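Local coordinates for peptidase M16 domain protein (Alicyclobacillus acidocaldarius subsp. acidocaldarius DSM 446, PDB 4XEA) that probably cleaves peptide bonds as a metallopeptidase of the M16 (insulinase) family, and holds a nickel ion at its metal site in the crystal, at residues F7-W12 against T21-P26; T31-A36 against Y97-T102; N193-I198 against T376-G381; G358-S363 against D389-L394; N261-S266 against Y307-T312. All coordinates share one frame; numbering follows the deposited sequence. Where two conformers were deposited one is given.

Interaction 1: residues F7-W12 against T21-P26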
# COMPACT_ATOMS: atom_id res chain seq x y z
N PHE A 7 -5.29 16.10 -18.86
CA PHE A 7 -5.31 17.34 -18.09
C PHE A 7 -4.19 18.26 -18.53
O PHE A 7 -3.26 17.84 -19.21
CB PHE A 7 -5.12 17.02 -16.61
CG PHE A 7 -3.97 16.06 -16.31
CD1 PHE A 7 -4.22 14.71 -16.11
CD2 PHE A 7 -2.67 16.52 -16.20
CE1 PHE A 7 -3.15 13.82 -15.81
CE2 PHE A 7 -1.59 15.64 -15.90
CZ PHE A 7 -1.85 14.29 -15.71
N GLU A 8 -4.28 19.53 -18.11
CA GLU A 8 -3.24 20.52 -18.38
C GLU A 8 -2.05 20.23 -17.49
O GLU A 8 -2.22 19.81 -16.33
CB GLU A 8 -3.75 21.94 -18.08
CG GLU A 8 -2.62 22.98 -18.03
CD GLU A 8 -3.09 24.44 -17.96
OE1 GLU A 8 -4.13 24.71 -17.33
OE2 GLU A 8 -2.37 25.30 -18.47
N THR A 9 -0.86 20.46 -18.02
CA THR A 9 0.35 20.59 -17.21
C THR A 9 0.94 21.99 -17.41
O THR A 9 1.41 22.32 -18.51
CB THR A 9 1.39 19.52 -17.55
OG1 THR A 9 0.79 18.24 -17.39
CG2 THR A 9 2.62 19.63 -16.65
N ARG A 10 0.96 22.77 -16.33
CA ARG A 10 1.42 24.15 -16.32
C ARG A 10 2.70 24.23 -15.49
O ARG A 10 2.67 24.13 -14.26
CB ARG A 10 0.33 25.07 -15.75
CG ARG A 10 0.55 26.56 -15.99
CD ARG A 10 -0.54 27.42 -15.32
NE ARG A 10 -1.89 27.09 -15.78
CZ ARG A 10 -3.00 27.74 -15.41
NH1 ARG A 10 -2.95 28.74 -14.53
NH2 ARG A 10 -4.17 27.39 -15.92
N THR A 11 3.82 24.44 -16.19
CA THR A 11 5.15 24.48 -15.62
C THR A 11 5.82 25.85 -15.91
O THR A 11 5.94 26.25 -17.06
CB THR A 11 6.04 23.38 -16.23
OG1 THR A 11 5.46 22.07 -16.00
CG2 THR A 11 7.42 23.43 -15.65
N TRP A 12 6.23 26.56 -14.86
CA TRP A 12 6.94 27.81 -14.99
C TRP A 12 7.92 27.98 -13.83
O TRP A 12 8.01 27.11 -12.94
CB TRP A 12 5.96 29.00 -15.14
CG TRP A 12 5.38 29.52 -13.89
CD1 TRP A 12 5.69 30.71 -13.28
CD2 TRP A 12 4.32 28.94 -13.13
NE1 TRP A 12 4.89 30.89 -12.17
CE2 TRP A 12 4.05 29.81 -12.05
CE3 TRP A 12 3.57 27.76 -13.24
CZ2 TRP A 12 3.07 29.54 -11.09
CZ3 TRP A 12 2.60 27.49 -12.30
CH2 TRP A 12 2.36 28.38 -11.23
N THR A 21 5.09 23.14 -11.05
CA THR A 21 4.30 22.40 -12.03
C THR A 21 2.94 22.09 -11.43
O THR A 21 2.88 21.43 -10.39
CB THR A 21 4.99 21.09 -12.44
OG1 THR A 21 6.15 21.40 -13.27
CG2 THR A 21 4.02 20.19 -13.23
N LEU A 22 1.87 22.57 -12.07
CA LEU A 22 0.51 22.32 -11.63
C LEU A 22 -0.19 21.42 -12.65
O LEU A 22 -0.06 21.62 -13.86
CB LEU A 22 -0.28 23.62 -11.47
CG LEU A 22 0.28 24.73 -10.57
CD1 LEU A 22 -0.62 26.01 -10.64
CD2 LEU A 22 0.48 24.28 -9.13
N MSE A 23 -0.88 20.40 -12.15
CA MSE A 23 -1.66 19.49 -12.98
C MSE A 23 -3.12 19.42 -12.50
O MSE A 23 -3.52 18.47 -11.83
CB MSE A 23 -1.02 18.08 -12.94
CG MSE A 23 0.29 17.99 -13.71
SE MSE A 23 1.16 16.28 -13.37
CE MSE A 23 2.07 16.77 -11.71
N PRO A 24 -3.93 20.44 -12.85
CA PRO A 24 -5.32 20.44 -12.40
C PRO A 24 -6.15 19.31 -13.04
O PRO A 24 -6.06 19.08 -14.23
CB PRO A 24 -5.83 21.83 -12.83
CG PRO A 24 -4.91 22.27 -13.92
CD PRO A 24 -3.58 21.66 -13.60
N ARG A 25 -6.93 18.59 -12.22
CA ARG A 25 -7.78 17.47 -12.67
C ARG A 25 -9.10 17.68 -11.96
O ARG A 25 -9.28 17.22 -10.84
CB ARG A 25 -7.13 16.12 -12.30
CG ARG A 25 -5.66 16.00 -12.74
CD ARG A 25 -4.97 14.75 -12.17
NE ARG A 25 -5.54 13.53 -12.74
CZ ARG A 25 -5.51 12.32 -12.18
NH1 ARG A 25 -4.92 12.10 -11.01
NH2 ARG A 25 -6.10 11.31 -12.81
N PRO A 26 -10.03 18.41 -12.61
CA PRO A 26 -11.22 18.95 -11.92
C PRO A 26 -12.21 17.91 -11.42
O PRO A 26 -13.00 18.20 -10.52
CB PRO A 26 -11.87 19.88 -12.96
CG PRO A 26 -11.23 19.54 -14.28
CD PRO A 26 -9.87 18.97 -13.97
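Thr21 meets Thr11 in a non-hydrogen-bonded antiparallel pair, and the two side chains run alongside each other until Thr21 OG1 and Thr11 OG1 stand 2.9 Å apart, hydrogen-bonded with either able to donate. Thr21 CG2 leans instead on Thr9 CG2. At Leu22 the backbones bond directly: Arg10 N gives a nearly straight bond to Leu22 O (2.9 Å, 178°), and Leu22 N returns one to Arg10 O (2.8 Å), an antiparallel pairing which, between strands that follow each other in the chain, makes a beta hairpin. The Leu22 side chain crosses Trp12 obliquely, putting Leu22 CD1 at the indole edge, 3.9 Å from Trp12 CH2. Selenomethionine Met23 lies beside Phe7, its CG 3.7 Å from Phe7 CE2 and its SE 5.0 Å from the ring centroid, an oblique Met-aromatic contact. Pro24 O comes to 3.3 Å from Phe7 CB. Arg25 sets its CD over one face of the Phe7 ring, while its NH1 is bonded to Asn367 outside the contact. An alanine at Phe7 would lose the ring that touches both Met23 and Arg25, and would probably leave the chain ahead of strand 10-13 less firmly seated. Strand 19-24 carries the hairpin into the mixed sheet by bonding to strand 194-200; helix 204-216 packs on the face bearing Leu22, and helix 367-379 on the opposite face, that of Thr21.

Interaction 2: residues T31-A36 against Y97-T102; sequences TYAMFA and YYFSGT
Ala33 CB sits over one face of the Phe99 ring, 3.6 Å from its centroid and 25° off the ring normal, a close CH-pi contact. Phe99 CG occupies the crowded position between the backbone N and carbonyl carbon (chi1 73°), which turns the ring toward the neighbouring strand. On the other face of the sheet Tyr98 stands between two side chains of 31-36. Tyr32 runs alongside it with Tyr32 OH 3.4 Å from Tyr98 CD1; the ring planes are 17° apart but slid so far, centroids 5.7 Å from each other, that they barely overlap. Met34 also lies beside Tyr98, its terminal CE 3.9 Å from Tyr98 CD2. The backbone fixes this pairing through six hydrogen bonds, two each for Thr31 with Gly101, Ala33 with Phe99 and Phe35 with Tyr97, of which Phe35 N to Tyr97 O is 2.8 Å long. Between them lie the non-hydrogen-bonded pairs Tyr32 with Ser100 and Met34 with Tyr98. These are two neighbouring antiparallel strands inside a six-stranded mixed sheet layered with helices, in line with the alpha/beta architecture of M16 peptidases. Strand 194-200 bonds to the far edge of strand 31-37, and strand 84-90 to that of strand 95-101. Helix 105-116 packs against the face of Phe35 and Phe99, where the Phe99 ring also meets His108, whereas helix 367-379 lies on the face of Tyr32 and Met34. Farther out, Tyr97 OH bonds to Tyr189 OH, and Met362 of the second subunit packs on Ser100.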
# COMPACT_ATOMS: atom_id res chain seq x y z
N THR A 31 -6.43 16.87 -3.81
CA THR A 31 -5.24 17.58 -4.33
C THR A 31 -4.05 17.03 -3.54
O THR A 31 -4.15 16.81 -2.33
CB THR A 31 -5.38 19.12 -4.16
OG1 THR A 31 -6.46 19.57 -4.96
CG2 THR A 31 -4.07 19.90 -4.62
N TYR A 32 -2.95 16.75 -4.25
CA TYR A 32 -1.74 16.21 -3.66
C TYR A 32 -0.63 17.17 -4.08
O TYR A 32 -0.50 17.52 -5.27
CB TYR A 32 -1.51 14.77 -4.14
CG TYR A 32 -0.34 13.99 -3.50
CD1 TYR A 32 0.99 14.28 -3.84
CD2 TYR A 32 -0.56 12.94 -2.61
CE1 TYR A 32 2.07 13.56 -3.27
CE2 TYR A 32 0.52 12.21 -2.04
CZ TYR A 32 1.82 12.53 -2.39
OH TYR A 32 2.89 11.85 -1.84
N ALA A 33 0.13 17.65 -3.11
CA ALA A 33 1.12 18.70 -3.35
C ALA A 33 2.45 18.28 -2.71
O ALA A 33 2.47 17.79 -1.58
CB ALA A 33 0.61 19.99 -2.71
N MSE A 34 3.57 18.53 -3.40
CA MSE A 34 4.88 18.20 -2.84
C MSE A 34 5.88 19.33 -3.13
O MSE A 34 5.95 19.81 -4.27
CB MSE A 34 5.38 16.88 -3.43
CG MSE A 34 6.84 16.46 -3.01
SE MSE A 34 7.40 14.67 -3.58
CE MSE A 34 6.34 13.54 -2.39
N PHE A 35 6.58 19.76 -2.07
CA PHE A 35 7.63 20.77 -2.13
C PHE A 35 8.94 20.04 -1.73
O PHE A 35 9.04 19.56 -0.60
CB PHE A 35 7.27 21.88 -1.12
CG PHE A 35 8.10 23.15 -1.21
CD1 PHE A 35 8.77 23.52 -2.37
CD2 PHE A 35 8.10 24.03 -0.14
CE1 PHE A 35 9.51 24.72 -2.42
CE2 PHE A 35 8.82 25.24 -0.19
CZ PHE A 35 9.52 25.57 -1.33
N ALA A 36 9.89 19.91 -2.65
CA ALA A 36 11.10 19.12 -2.40
C ALA A 36 12.35 19.86 -2.71
O ALA A 36 12.35 20.75 -3.57
CB ALA A 36 11.07 17.82 -3.19
N TYR A 97 8.44 17.31 1.28
CA TYR A 97 7.33 17.72 2.14
C TYR A 97 6.05 17.73 1.32
O TYR A 97 6.00 18.30 0.21
CB TYR A 97 7.62 19.11 2.75
CG TYR A 97 8.96 19.15 3.47
CD1 TYR A 97 9.04 18.84 4.82
CD2 TYR A 97 10.16 19.40 2.78
CE1 TYR A 97 10.23 18.81 5.49
CE2 TYR A 97 11.40 19.38 3.45
CZ TYR A 97 11.42 19.08 4.80
OH TYR A 97 12.61 19.05 5.50
N TYR A 98 4.98 17.09 1.82
CA TYR A 98 3.80 16.91 0.97
C TYR A 98 2.52 16.84 1.77
O TYR A 98 2.56 16.44 2.93
CB TYR A 98 3.97 15.67 0.11
CG TYR A 98 4.15 14.36 0.87
CD1 TYR A 98 3.07 13.53 1.09
CD2 TYR A 98 5.41 13.95 1.34
CE1 TYR A 98 3.20 12.32 1.78
CE2 TYR A 98 5.56 12.73 2.01
CZ TYR A 98 4.46 11.93 2.22
OH TYR A 98 4.58 10.76 2.92
N PHE A 99 1.41 17.28 1.16
CA PHE A 99 0.12 17.12 1.75
C PHE A 99 -0.83 16.53 0.74
O PHE A 99 -0.60 16.56 -0.47
CB PHE A 99 -0.43 18.47 2.33
CG PHE A 99 -0.88 19.47 1.29
CD1 PHE A 99 -2.11 19.35 0.66
CD2 PHE A 99 -0.09 20.58 0.99
CE1 PHE A 99 -2.53 20.29 -0.28
CE2 PHE A 99 -0.51 21.53 0.05
CZ PHE A 99 -1.72 21.38 -0.59
N SER A 100 -1.91 15.98 1.25
CA SER A 100 -3.07 15.73 0.43
C SER A 100 -4.33 16.20 1.17
O SER A 100 -4.41 16.16 2.40
CB SER A 100 -3.14 14.27 0.09
OG SER A 100 -3.48 13.54 1.23
N GLY A 101 -5.30 16.70 0.41
CA GLY A 101 -6.54 17.23 0.99
C GLY A 101 -7.64 17.44 -0.03
O GLY A 101 -7.48 17.13 -1.21
N THR A 102 -8.76 18.00 0.43
CA THR A 102 -9.99 18.04 -0.36
C THR A 102 -10.63 19.44 -0.52
O THR A 102 -11.70 19.57 -1.12
CB THR A 102 -11.02 17.10 0.26
OG1 THR A 102 -11.25 17.47 1.62
CG2 THR A 102 -10.51 15.68 0.24

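Interaction 3: residues N193-I198 against T376-G381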
# COMPACT_ATOMS: atom_id res chain seq x y z
N ASN A 193 16.96 25.84 -5.45
CA ASN A 193 17.35 24.43 -5.31
C ASN A 193 16.15 23.49 -5.15
O ASN A 193 16.33 22.30 -4.81
CB ASN A 193 18.32 24.23 -4.15
CG ASN A 193 19.07 22.85 -4.23
OD1 ASN A 193 19.59 22.46 -5.29
ND2 ASN A 193 19.20 22.19 -3.10
N MSE A 194 14.95 24.02 -5.35
CA MSE A 194 13.71 23.30 -5.01
C MSE A 194 12.68 23.24 -6.14
O MSE A 194 12.85 23.86 -7.20
CB MSE A 194 13.08 23.88 -3.72
CG MSE A 194 14.01 23.84 -2.52
SE MSE A 194 13.19 24.22 -0.79
CE MSE A 194 11.97 22.69 -0.58
N VAL A 195 11.60 22.48 -5.89
CA VAL A 195 10.55 22.27 -6.86
C VAL A 195 9.24 22.07 -6.10
O VAL A 195 9.24 21.50 -5.01
CB VAL A 195 10.85 21.09 -7.81
CG1 VAL A 195 10.82 19.70 -7.07
CG2 VAL A 195 9.94 21.13 -9.05
N LEU A 196 8.16 22.62 -6.67
CA LEU A 196 6.80 22.51 -6.14
C LEU A 196 5.90 21.92 -7.23
O LEU A 196 5.80 22.49 -8.33
CB LEU A 196 6.26 23.89 -5.73
CG LEU A 196 4.84 23.96 -5.14
CD1 LEU A 196 4.75 23.11 -3.83
CD2 LEU A 196 4.45 25.41 -4.89
N VAL A 197 5.25 20.80 -6.92
CA VAL A 197 4.44 20.06 -7.90
C VAL A 197 3.11 19.70 -7.23
O VAL A 197 3.09 19.25 -6.09
CB VAL A 197 5.16 18.81 -8.43
CG1 VAL A 197 4.36 18.12 -9.49
CG2 VAL A 197 6.57 19.21 -9.03
N ILE A 198 2.01 19.97 -7.94
CA ILE A 198 0.66 19.81 -7.38
C ILE A 198 -0.22 19.17 -8.44
O ILE A 198 -0.24 19.62 -9.58
CB ILE A 198 0.05 21.15 -6.99
CG1 ILE A 198 1.03 21.97 -6.17
CG2 ILE A 198 -1.28 20.96 -6.17
CD1 ILE A 198 0.49 23.33 -5.76
N THR A 376 10.85 13.88 -8.69
CA THR A 376 12.04 13.04 -8.66
C THR A 376 12.88 13.16 -9.91
O THR A 376 14.09 13.36 -9.82
CB THR A 376 11.67 11.55 -8.32
OG1 THR A 376 11.20 11.52 -6.97
CG2 THR A 376 12.91 10.70 -8.37
N TYR A 377 12.28 13.03 -11.08
CA TYR A 377 13.03 13.16 -12.33
C TYR A 377 13.53 14.59 -12.56
O TYR A 377 14.64 14.79 -13.07
CB TYR A 377 12.19 12.67 -13.52
CG TYR A 377 12.04 11.14 -13.55
CD1 TYR A 377 13.18 10.32 -13.43
CD2 TYR A 377 10.81 10.50 -13.71
CE1 TYR A 377 13.10 8.97 -13.46
CE2 TYR A 377 10.72 9.08 -13.77
CZ TYR A 377 11.89 8.35 -13.63
OH TYR A 377 11.94 6.97 -13.64
N PHE A 378 12.72 15.59 -12.22
CA PHE A 378 13.19 16.99 -12.31
C PHE A 378 14.45 17.23 -11.49
O PHE A 378 15.47 17.71 -12.01
CB PHE A 378 12.08 17.98 -11.91
CG PHE A 378 12.59 19.39 -11.85
CD1 PHE A 378 12.68 20.14 -13.00
CD2 PHE A 378 13.04 19.91 -10.65
CE1 PHE A 378 13.20 21.45 -12.95
CE2 PHE A 378 13.60 21.18 -10.58
CZ PHE A 378 13.69 21.95 -11.72
N LEU A 379 14.43 16.85 -10.23
CA LEU A 379 15.54 17.11 -9.34
C LEU A 379 16.83 16.32 -9.72
O LEU A 379 17.95 16.81 -9.52
CB LEU A 379 15.17 16.85 -7.89
CG LEU A 379 14.14 17.81 -7.24
CD1 LEU A 379 13.86 17.38 -5.79
CD2 LEU A 379 14.63 19.29 -7.28
N ARG A 380 16.65 15.16 -10.34
CA ARG A 380 17.75 14.35 -10.85
C ARG A 380 18.26 14.79 -12.23
O ARG A 380 19.08 14.08 -12.86
CB ARG A 380 17.28 12.89 -10.89
CG ARG A 380 17.39 12.27 -9.48
CD ARG A 380 16.66 10.91 -9.40
NE ARG A 380 16.62 10.50 -8.00
CZ ARG A 380 15.88 9.52 -7.47
NH1 ARG A 380 15.12 8.73 -8.23
NH2 ARG A 380 15.94 9.32 -6.16
N GLY A 381 17.74 15.92 -12.74
CA GLY A 381 18.35 16.63 -13.84
C GLY A 381 17.50 16.81 -15.07
O GLY A 381 17.95 17.46 -16.01
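Val195 places CG1 in the crowded position between its backbone N and carbonyl carbon (chi1 68°), with CG2 anti to the N, so its two methyls diverge toward different residues of the helix end. Phe378 answers with CG anti to the backbone N (chi1 174°), and Leu379 with CG anti to the carbonyl carbon (chi1 -68°). Val195 CG2 comes within 3.7 Å of Phe378 CD2 as the two side chains slide past each other in opposite directions. Val195 CG1 meets the branch point of Leu379, 3.8 Å from Leu379 CG, where the side chains cross obliquely. The side-chain contact is apolar, and Val195 carries most of it from the strand side. An alanine at Val195 would remove both methyls and would probably loosen the seating of the helix end on the sheet. Gly381, with positive phi, is the C-prime residue of a Schellman motif, its N bonded to Phe378 O at 3.0 Å. Around this point Val195 also touches Trp374 and Val375 one turn earlier in helix 367-379, Phe378 reaches Val19 on strand 19-24, and strand 194-200 is flanked in the sheet by strands 19-24 and 31-37.

Interaction 4: residues G358-S363 against D389-L394; sequences GRVLMS and DVIAVL
Val360 splits its two methyls between two residues of 389-394. Its CG1, anti to the backbone N (chi1 177°), lies 4.0 Å from Ile391 CD1, and the two side chains pass in opposite directions. Its CG2 meets Leu394 tip to tip, 4.0 Å from Leu394 CD1. Ile391 CD1 is shared: it also receives Leu361 CD2 at 3.7 Å, the closest approach of the contact, with the two side chains crossing at about a right angle. Val390 adds a looser touch through its CG1 to Val360 CG1. Residues 358-363 and 389-394 form an antiparallel helix pair, their short axes 163° apart in direction and 11.0 Å apart at closest approach. That spacing, together with the 8.0 Å between Val360 CA and Ile391 CA, shows that methyl groups rather than backbones carry the contact. Ser363, where helix 346-363 ends, folds its OG back to Arg359 O, a carbonyl that also accepts the bond from Ser363 N. Earlier in the same helix Met357 also touches Ile391 and Leu394, while Arg353 NH1 bonds to Leu394 O. Leu394 further touches Thr273 and Ile277 of helix 265-283, so helix 387-396 is held from two helices. Leu3 of the N-terminal arm reaches Ile391, and Met362 packs on Thr102 of the second subunit.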
# COMPACT_ATOMS: atom_id res chain seq x y z
N GLY A 358 1.70 -0.67 -19.34
CA GLY A 358 0.40 -0.69 -18.66
C GLY A 358 0.49 -0.15 -17.24
O GLY A 358 -0.34 0.68 -16.83
N ARG A 359 1.49 -0.61 -16.50
CA ARG A 359 1.69 -0.21 -15.12
C ARG A 359 1.89 1.31 -15.04
O ARG A 359 1.30 1.98 -14.18
CB ARG A 359 2.88 -0.99 -14.54
CG ARG A 359 3.16 -0.80 -13.04
CD ARG A 359 4.49 -1.48 -12.61
NE ARG A 359 4.46 -2.96 -12.47
CZ ARG A 359 3.42 -3.70 -12.07
NH1 ARG A 359 3.54 -5.02 -12.01
NH2 ARG A 359 2.28 -3.14 -11.74
N VAL A 360 2.70 1.86 -15.93
CA VAL A 360 2.93 3.30 -16.02
C VAL A 360 1.67 4.07 -16.43
O VAL A 360 1.30 5.02 -15.77
CB VAL A 360 4.11 3.64 -16.96
CG1 VAL A 360 4.28 5.14 -17.10
CG2 VAL A 360 5.42 3.01 -16.39
N LEU A 361 1.00 3.65 -17.50
CA LEU A 361 -0.28 4.26 -17.90
C LEU A 361 -1.30 4.31 -16.72
O LEU A 361 -1.88 5.37 -16.44
CB LEU A 361 -0.87 3.52 -19.09
CG LEU A 361 -0.19 3.73 -20.46
CD1 LEU A 361 -1.07 3.13 -21.55
CD2 LEU A 361 0.11 5.21 -20.77
N MSE A 362 -1.46 3.20 -16.00
CA MSE A 362 -2.37 3.16 -14.85
C MSE A 362 -1.91 4.05 -13.70
O MSE A 362 -2.72 4.69 -13.04
CB MSE A 362 -2.58 1.73 -14.35
CG MSE A 362 -3.17 0.82 -15.40
SE MSE A 362 -3.76 -0.94 -14.80
CE MSE A 362 -2.11 -1.99 -14.81
N SER A 363 -0.60 4.12 -13.50
CA SER A 363 -0.00 4.96 -12.46
C SER A 363 -0.17 6.46 -12.72
O SER A 363 -0.20 7.22 -11.78
CB SER A 363 1.48 4.62 -12.27
OG SER A 363 1.60 3.39 -11.59
N ASP A 389 8.17 11.68 -22.01
CA ASP A 389 9.56 11.27 -22.14
C ASP A 389 9.70 9.79 -21.72
O ASP A 389 10.46 9.04 -22.34
CB ASP A 389 10.53 12.11 -21.27
CG ASP A 389 10.60 13.61 -21.67
OD1 ASP A 389 10.21 14.00 -22.79
OD2 ASP A 389 11.13 14.38 -20.82
N VAL A 390 9.02 9.41 -20.63
CA VAL A 390 9.06 8.04 -20.12
C VAL A 390 8.32 7.13 -21.09
O VAL A 390 8.87 6.14 -21.57
CB VAL A 390 8.44 7.95 -18.69
CG1 VAL A 390 8.38 6.50 -18.16
CG2 VAL A 390 9.23 8.83 -17.74
N ILE A 391 7.11 7.51 -21.46
CA ILE A 391 6.35 6.72 -22.40
C ILE A 391 7.16 6.48 -23.68
O ILE A 391 7.21 5.35 -24.17
CB ILE A 391 5.00 7.38 -22.75
CG1 ILE A 391 4.11 7.40 -21.52
CG2 ILE A 391 4.34 6.67 -23.93
CD1 ILE A 391 3.68 5.99 -20.98
N ALA A 392 7.79 7.53 -24.20
CA ALA A 392 8.54 7.39 -25.44
C ALA A 392 9.72 6.40 -25.32
O ALA A 392 10.00 5.67 -26.27
CB ALA A 392 9.02 8.78 -25.98
N VAL A 393 10.39 6.35 -24.16
CA VAL A 393 11.44 5.34 -23.95
C VAL A 393 10.83 3.93 -23.92
O VAL A 393 11.40 3.00 -24.48
CB VAL A 393 12.29 5.63 -22.67
CG1 VAL A 393 13.26 4.47 -22.39
CG2 VAL A 393 13.06 6.93 -22.85
N LEU A 394 9.65 3.78 -23.33
CA LEU A 394 8.96 2.50 -23.29
C LEU A 394 8.56 2.00 -24.67
O LEU A 394 8.56 0.79 -24.89
CB LEU A 394 7.72 2.56 -22.40
CG LEU A 394 7.98 2.58 -20.89
CD1 LEU A 394 6.86 3.27 -20.13
CD2 LEU A 394 8.17 1.16 -20.38

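Interaction 5: residues N261-S266 against Y307-T312; sequences NGAFGS and YQLSNT
Gly262 marks the tight end of this crossing, where the two chains run 98° apart. Its CA lies 3.1 Å from Ser310 O and 3.3 Å from Asn311 O, and a CB built on it would fall 2.2 Å from that same Asn311 O, a clash that rules out a side chain in this backbone position. Ala263 follows with two polar links. Its N bonds to Ser310 O (2.9 Å), approaching in the carbonyl plane on a lone pair. Its O takes a bond from Asn311 ND2 (2.8 Å), again on a lone pair and close to the plane of the asparagine amide. Asn311 CG stands anti to the carbonyl carbon (chi1 -70°), which swings the amide back over the loop although the side chain starts out away from it. Leu309 supplies the apolar part, its CD2 4.1 Å from Ala263 CB. Packing slackens toward Phe264, an exposed residue whose CD2 is 4.0 Å from Asn311 ND2; ring and amide cross obliquely, their planes 33° apart. Thr312, at the other end, has its CB pointing away from 261-266, and its OG1 bonds to His160. The contact joins the loop leading into helix 265-283 to the end of strand 304-309. Asn311 ND2 also bonds to Arg380 O, so one amide nitrogen serves two backbone carbonyls, one in each of two loops; its planar geometry and paired N-H groups suit it to bridging them.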
# COMPACT_ATOMS: atom_id res chain seq x y z
N ASN A 261 28.94 4.27 -11.99
CA ASN A 261 28.65 5.68 -11.70
C ASN A 261 27.16 5.96 -11.80
O ASN A 261 26.40 5.10 -12.26
CB ASN A 261 29.45 6.60 -12.59
CG ASN A 261 29.48 6.14 -14.00
OD1 ASN A 261 28.45 6.16 -14.69
ND2 ASN A 261 30.67 5.69 -14.46
N GLY A 262 26.75 7.16 -11.37
CA GLY A 262 25.36 7.56 -11.47
C GLY A 262 25.05 8.10 -12.88
O GLY A 262 25.87 7.99 -13.78
N ALA A 263 23.85 8.65 -13.06
CA ALA A 263 23.42 9.21 -14.33
C ALA A 263 22.57 10.44 -14.06
O ALA A 263 22.11 10.66 -12.90
CB ALA A 263 22.66 8.13 -15.15
N PHE A 264 22.35 11.24 -15.10
CA PHE A 264 21.71 12.55 -15.04
C PHE A 264 20.62 12.69 -16.08
O PHE A 264 20.76 12.25 -17.21
CB PHE A 264 22.81 13.60 -15.33
CG PHE A 264 22.35 15.01 -15.28
CD1 PHE A 264 21.91 15.67 -16.43
CD2 PHE A 264 22.41 15.74 -14.08
CE1 PHE A 264 21.49 17.01 -16.36
CE2 PHE A 264 22.01 17.10 -14.02
CZ PHE A 264 21.55 17.71 -15.15
N GLY A 265 19.51 13.31 -15.69
CA GLY A 265 18.51 13.75 -16.65
C GLY A 265 17.94 12.69 -17.58
O GLY A 265 17.47 11.64 -17.12
N SER A 266 17.96 12.97 -18.87
CA SER A 266 17.37 12.08 -19.86
C SER A 266 18.13 10.73 -19.88
O SER A 266 17.52 9.67 -20.13
CB SER A 266 17.34 12.74 -21.25
OG SER A 266 18.67 12.72 -21.76
N TYR A 307 15.53 -1.40 -8.78
CA TYR A 307 16.70 -0.65 -9.26
C TYR A 307 16.67 0.73 -8.69
O TYR A 307 15.60 1.37 -8.65
CB TYR A 307 16.58 -0.54 -10.77
CG TYR A 307 17.76 0.12 -11.43
CD1 TYR A 307 19.00 -0.47 -11.41
CD2 TYR A 307 17.62 1.32 -12.15
CE1 TYR A 307 20.11 0.14 -12.01
CE2 TYR A 307 18.72 1.92 -12.79
CZ TYR A 307 19.94 1.34 -12.73
OH TYR A 307 21.03 1.92 -13.34
N GLN A 308 17.83 1.24 -8.30
CA GLN A 308 17.92 2.58 -7.74
C GLN A 308 19.02 3.34 -8.48
O GLN A 308 20.14 2.87 -8.52
CB GLN A 308 18.25 2.48 -6.25
CG GLN A 308 18.32 3.83 -5.55
CD GLN A 308 16.97 4.30 -5.01
OE1 GLN A 308 16.29 3.56 -4.30
NE2 GLN A 308 16.59 5.53 -5.36
N LEU A 309 18.70 4.51 -9.05
CA LEU A 309 19.67 5.29 -9.82
C LEU A 309 19.56 6.77 -9.44
O LEU A 309 18.44 7.33 -9.35
CB LEU A 309 19.42 5.13 -11.33
CG LEU A 309 20.46 5.75 -12.31
CD1 LEU A 309 21.90 5.29 -12.04
CD2 LEU A 309 19.99 5.44 -13.72
N SER A 310 20.72 7.36 -9.21
CA SER A 310 20.84 8.73 -8.75
C SER A 310 22.00 9.35 -9.56
O SER A 310 22.64 8.67 -10.37
CB SER A 310 21.17 8.68 -7.26
OG SER A 310 21.12 9.92 -6.65
N ASN A 311 22.27 10.63 -9.34
CA ASN A 311 23.35 11.32 -10.04
C ASN A 311 24.75 10.75 -9.77
O ASN A 311 25.60 10.76 -10.69
CB ASN A 311 23.32 12.83 -9.77
CG ASN A 311 22.15 13.57 -10.42
OD1 ASN A 311 21.92 14.71 -10.07
ND2 ASN A 311 21.43 12.96 -11.41
N THR A 312 25.01 10.24 -8.55
CA THR A 312 26.34 9.80 -8.17
C THR A 312 26.47 8.31 -7.84
O THR A 312 27.57 7.84 -7.51
CB THR A 312 26.85 10.57 -6.96
OG1 THR A 312 26.09 10.17 -5.79
CG2 THR A 312 26.72 12.12 -7.23

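Overall arrangement
From the N terminus, interaction 1 closes a short hairpin loop at the sheet edge, and interaction 2 a longer one between strands 31-37 and 95-101. Strand 194-200 lies between them in the six-stranded sheet, bonding to Thr21, Met23, Met34 and Ala36. Interaction 3 closes the longest loop, tying that strand to the end of helix 367-379; this loop encloses interaction 5, which closes its own from 261-266 to 307-312 and meets interaction 3 through Arg380. Interaction 4 closes a short loop between helices 346-363 and 387-396 that contains helix 367-379, so interactions 3 and 4 cross, and Tyr377 packs on Val390. Together they join the N-terminal sheet to the chain's second half.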